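PDB 6ZB6: glutathione transferase from Lolium rigidum, which probably conjugates glutathione to electrophilic xenobiotics such as herbicides, as phi-class glutathione transferases do, and binds S-(p-nitrobenzyl)glutathione. Local coordinates for residues 117-122 with 133-138. Residues are numbered along the deposited sequence; the frame is centred on the assembly and turned at random.
Sequences VYQCLF and EKVVAE. With GTB (S-(p-nitrobenzyl)glutathione), chain G.
Val117 O is gripped by two amides: Leu121 N at 2.8 Å and Phe122 N at 3.1 Å, arriving from opposite faces of the carbonyl plane. The second bond marks a wider pi-type turn in helix 92-127. That helix is a worked example of one helix serving two partners, with a neighbouring helix on one flank and a ligand on the other. Toward helix 133-156 Gln119 makes most of the contact, with Cys120 beside it. With CG anti to its carbonyl carbon and the chain bent at chi2 (-65°), Gln119 crosses the side chain of Val135 at about a right angle, its CG 3.9 Å from Val135 CG1. Its amide oxygen accepts from Asp132 N, just before that helix. Gln119 CB meets Val136 CG2 at 3.5 Å, and Cys120 SG lies 4.0 Å from the same methyl. Segments 117-122 and 133-138, whose axes run at 132° to each other, lie on two helices of the all-helical C-terminal domain of the glutathione transferase fold, which supplies much of the site for the electrophilic substrate. There the nitrobenzyl group lies over one face of the Phe122 ring, with GTB C5' 3.4 Å above the ring plane, while Val117 CG1 covers the opposite face, offset toward the rim. Tyr118 approaches the benzyl ring obliquely, Tyr118 OH 3.2 Å from GTB C2', and Phe122 CD2 sits over the centre of one face of the tyrosine ring.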
loop_
_atom_site.group_PDB
_atom_site.type_symbol
_atom_site.label_atom_id
_atom_site.label_comp_id
_atom_site.label_asym_id
_atom_site.label_seq_id
_atom_site.Cartn_x
_atom_site.Cartn_y
_atom_site.Cartn_z
ATOM N N VAL A 117 -12.221 2.279 -4.204
ATOM C CA VAL A 117 -12.013 0.885 -3.817
ATOM C C VAL A 117 -13.056 0.458 -2.790
ATOM O O VAL A 117 -13.650 -0.624 -2.895
ATOM C CB VAL A 117 -10.582 0.679 -3.286
ATOM C CG1 VAL A 117 -10.429 -0.726 -2.723
ATOM C CG2 VAL A 117 -9.572 0.932 -4.395
ATOM N N TYR A 118 -13.294 1.306 -1.779
ATOM C CA TYR A 118 -14.309 1.008 -0.769
ATOM C C TYR A 118 -15.678 0.826 -1.402
ATOM O O TYR A 118 -16.370 -0.166 -1.145
ATOM C CB TYR A 118 -14.372 2.131 0.269
ATOM C CG TYR A 118 -13.431 1.946 1.428
ATOM C CD1 TYR A 118 -13.811 1.212 2.546
ATOM C CD2 TYR A 118 -12.157 2.504 1.407
ATOM C CE1 TYR A 118 -12.945 1.042 3.614
ATOM C CE2 TYR A 118 -11.281 2.337 2.467
ATOM C CZ TYR A 118 -11.681 1.605 3.566
ATOM O OH TYR A 118 -10.810 1.446 4.617
ATOM N N GLN A 119 -16.085 1.783 -2.234
ATOM C CA GLN A 119 -17.447 1.771 -2.749
ATOM C C GLN A 119 -17.664 0.665 -3.775
ATOM O O GLN A 119 -18.770 0.121 -3.863
ATOM C CB GLN A 119 -17.783 3.128 -3.363
ATOM C CG GLN A 119 -17.854 4.271 -2.371
ATOM C CD GLN A 119 -18.990 4.112 -1.383
ATOM O OE1 GLN A 119 -19.981 3.446 -1.667
ATOM N NE2 GLN A 119 -18.848 4.727 -0.209
ATOM N N CYS A 120 -16.634 0.309 -4.547
ATOM C CA CYS A 120 -16.797 -0.634 -5.644
ATOM C C CYS A 120 -16.414 -2.059 -5.257
ATOM O O CYS A 120 -16.936 -3.007 -5.855
ATOM C CB CYS A 120 -15.950 -0.189 -6.842
ATOM S SG CYS A 120 -16.511 1.311 -7.655
ATOM N N LEU A 121 -15.553 -2.230 -4.248
ATOM C CA LEU A 121 -15.031 -3.544 -3.869
ATOM C C LEU A 121 -15.359 -3.891 -2.423
ATOM O O LEU A 121 -16.119 -4.834 -2.183
ATOM C CB LEU A 121 -13.521 -3.582 -4.104
ATOM C CG LEU A 121 -13.000 -4.278 -5.353
ATOM C CD1 LEU A 121 -11.520 -4.598 -5.175
ATOM C CD2 LEU A 121 -13.804 -5.537 -5.617
ATOM N N PHE A 122 -14.807 -3.157 -1.448
ATOM C CA PHE A 122 -14.927 -3.537 -0.044
ATOM C C PHE A 122 -16.382 -3.532 0.413
ATOM O O PHE A 122 -16.865 -4.515 0.987
ATOM C CB PHE A 122 -14.103 -2.590 0.836
ATOM C CG PHE A 122 -12.596 -2.657 0.615
ATOM C CD1 PHE A 122 -11.996 -3.763 0.023
ATOM C CD2 PHE A 122 -11.780 -1.600 1.027
ATOM C CE1 PHE A 122 -10.615 -3.812 -0.170
ATOM C CE2 PHE A 122 -10.404 -1.643 0.841
ATOM C CZ PHE A 122 -9.820 -2.755 0.239
ATOM N N GLU A 133 -22.821 5.315 -5.957
ATOM C CA GLU A 133 -22.203 5.831 -7.173
ATOM C C GLU A 133 -21.944 7.336 -7.121
ATOM O O GLU A 133 -21.127 7.833 -7.903
ATOM C CB GLU A 133 -23.060 5.496 -8.399
ATOM C CG GLU A 133 -23.256 4.002 -8.651
ATOM C CD GLU A 133 -21.998 3.290 -9.155
ATOM O OE1 GLU A 133 -20.968 3.958 -9.413
ATOM O OE2 GLU A 133 -22.042 2.048 -9.284
ATOM N N LYS A 134 -22.604 8.083 -6.234
ATOM C CA LYS A 134 -22.292 9.506 -6.173
ATOM C C LYS A 134 -20.980 9.746 -5.430
ATOM O O LYS A 134 -20.220 10.650 -5.793
ATOM C CB LYS A 134 -23.441 10.301 -5.548
ATOM C CG LYS A 134 -23.724 10.024 -4.085
ATOM C CD LYS A 134 -24.185 11.268 -3.333
ATOM C CE LYS A 134 -24.732 10.891 -1.955
ATOM N NZ LYS A 134 -23.898 9.855 -1.286
ATOM N N VAL A 135 -20.679 8.935 -4.408
ATOM C CA VAL A 135 -19.351 8.988 -3.798
ATOM C C VAL A 135 -18.292 8.616 -4.830
ATOM O O VAL A 135 -17.225 9.237 -4.901
ATOM C CB VAL A 135 -19.271 8.067 -2.560
ATOM C CG1 VAL A 135 -17.867 8.106 -1.966
ATOM C CG2 VAL A 135 -20.302 8.449 -1.500
ATOM N N VAL A 136 -18.576 7.603 -5.649
ATOM C CA VAL A 136 -17.635 7.183 -6.682
ATOM C C VAL A 136 -17.395 8.314 -7.674
ATOM O O VAL A 136 -16.247 8.651 -7.991
ATOM C CB VAL A 136 -18.149 5.915 -7.382
ATOM C CG1 VAL A 136 -17.352 5.633 -8.665
ATOM C CG2 VAL A 136 -18.087 4.744 -6.431
ATOM N N ALA A 137 -18.478 8.930 -8.161
ATOM C CA ALA A 137 -18.347 9.990 -9.156
ATOM C C ALA A 137 -17.547 11.163 -8.611
ATOM O O ALA A 137 -16.670 11.699 -9.297
ATOM C CB ALA A 137 -19.729 10.453 -9.622
ATOM N N GLU A 138 -17.825 11.566 -7.373
ATOM C CA GLU A 138 -17.099 12.687 -6.787
ATOM C C GLU A 138 -15.633 12.342 -6.572
ATOM O O GLU A 138 -14.759 13.186 -6.792
ATOM C CB GLU A 138 -17.749 13.101 -5.475
ATOM C CG GLU A 138 -19.048 13.847 -5.668
ATOM C CD GLU A 138 -19.806 14.020 -4.374
ATOM O OE1 GLU A 138 -20.048 15.180 -3.979
ATOM O OE2 GLU A 138 -20.152 12.995 -3.749
HETATM N N1 GTB G . -3.479 3.910 9.384
HETATM C CA1 GTB G . -3.629 2.487 9.645
HETATM C C1 GTB G . -2.432 1.733 9.043
HETATM O O11 GTB G . -1.928 2.107 7.949
HETATM O O12 GTB G . -1.937 0.736 9.634
HETATM C CB1 GTB G . -4.947 2.034 9.008
HETATM C CG1 GTB G . -5.108 0.534 9.249
HETATM C CD1 GTB G . -6.493 0.052 8.853
HETATM O OE1 GTB G . -7.312 0.798 8.409
HETATM N N2 GTB G . -6.796 -1.347 9.022
HETATM C CA2 GTB G . -8.121 -1.792 8.644
HETATM C C2 GTB G . -8.834 -2.279 9.897
HETATM O O2 GTB G . -8.283 -2.953 10.711
HETATM C CB2 GTB G . -8.004 -2.921 7.616
HETATM S SG2 GTB G . -7.275 -2.239 6.083
HETATM N N3 GTB G . -10.206 -1.891 10.110
HETATM C CA3 GTB G . -10.887 -2.361 11.299
HETATM C C3 GTB G . -11.402 -1.182 12.118
HETATM O O31 GTB G . -12.334 -1.363 12.950
HETATM O O32 GTB G . -10.902 -0.032 11.971
HETATM C "C'" GTB G . -8.464 -1.076 5.350
HETATM C "C1'" GTB G . -9.750 -1.836 5.035
HETATM C "C2'" GTB G . -10.922 -1.511 5.699
HETATM C "C3'" GTB G . -12.096 -2.197 5.419
HETATM C "C4'" GTB G . -12.098 -3.207 4.468
HETATM N N41 GTB G . -13.330 -3.935 4.172
HETATM O O41 GTB G . -14.554 -3.547 4.748
HETATM O O42 GTB G . -13.293 -4.857 3.449
HETATM C "C5'" GTB G . -10.920 -3.532 3.806
HETATM C "C6'" GTB G . -9.746 -2.848 4.086
#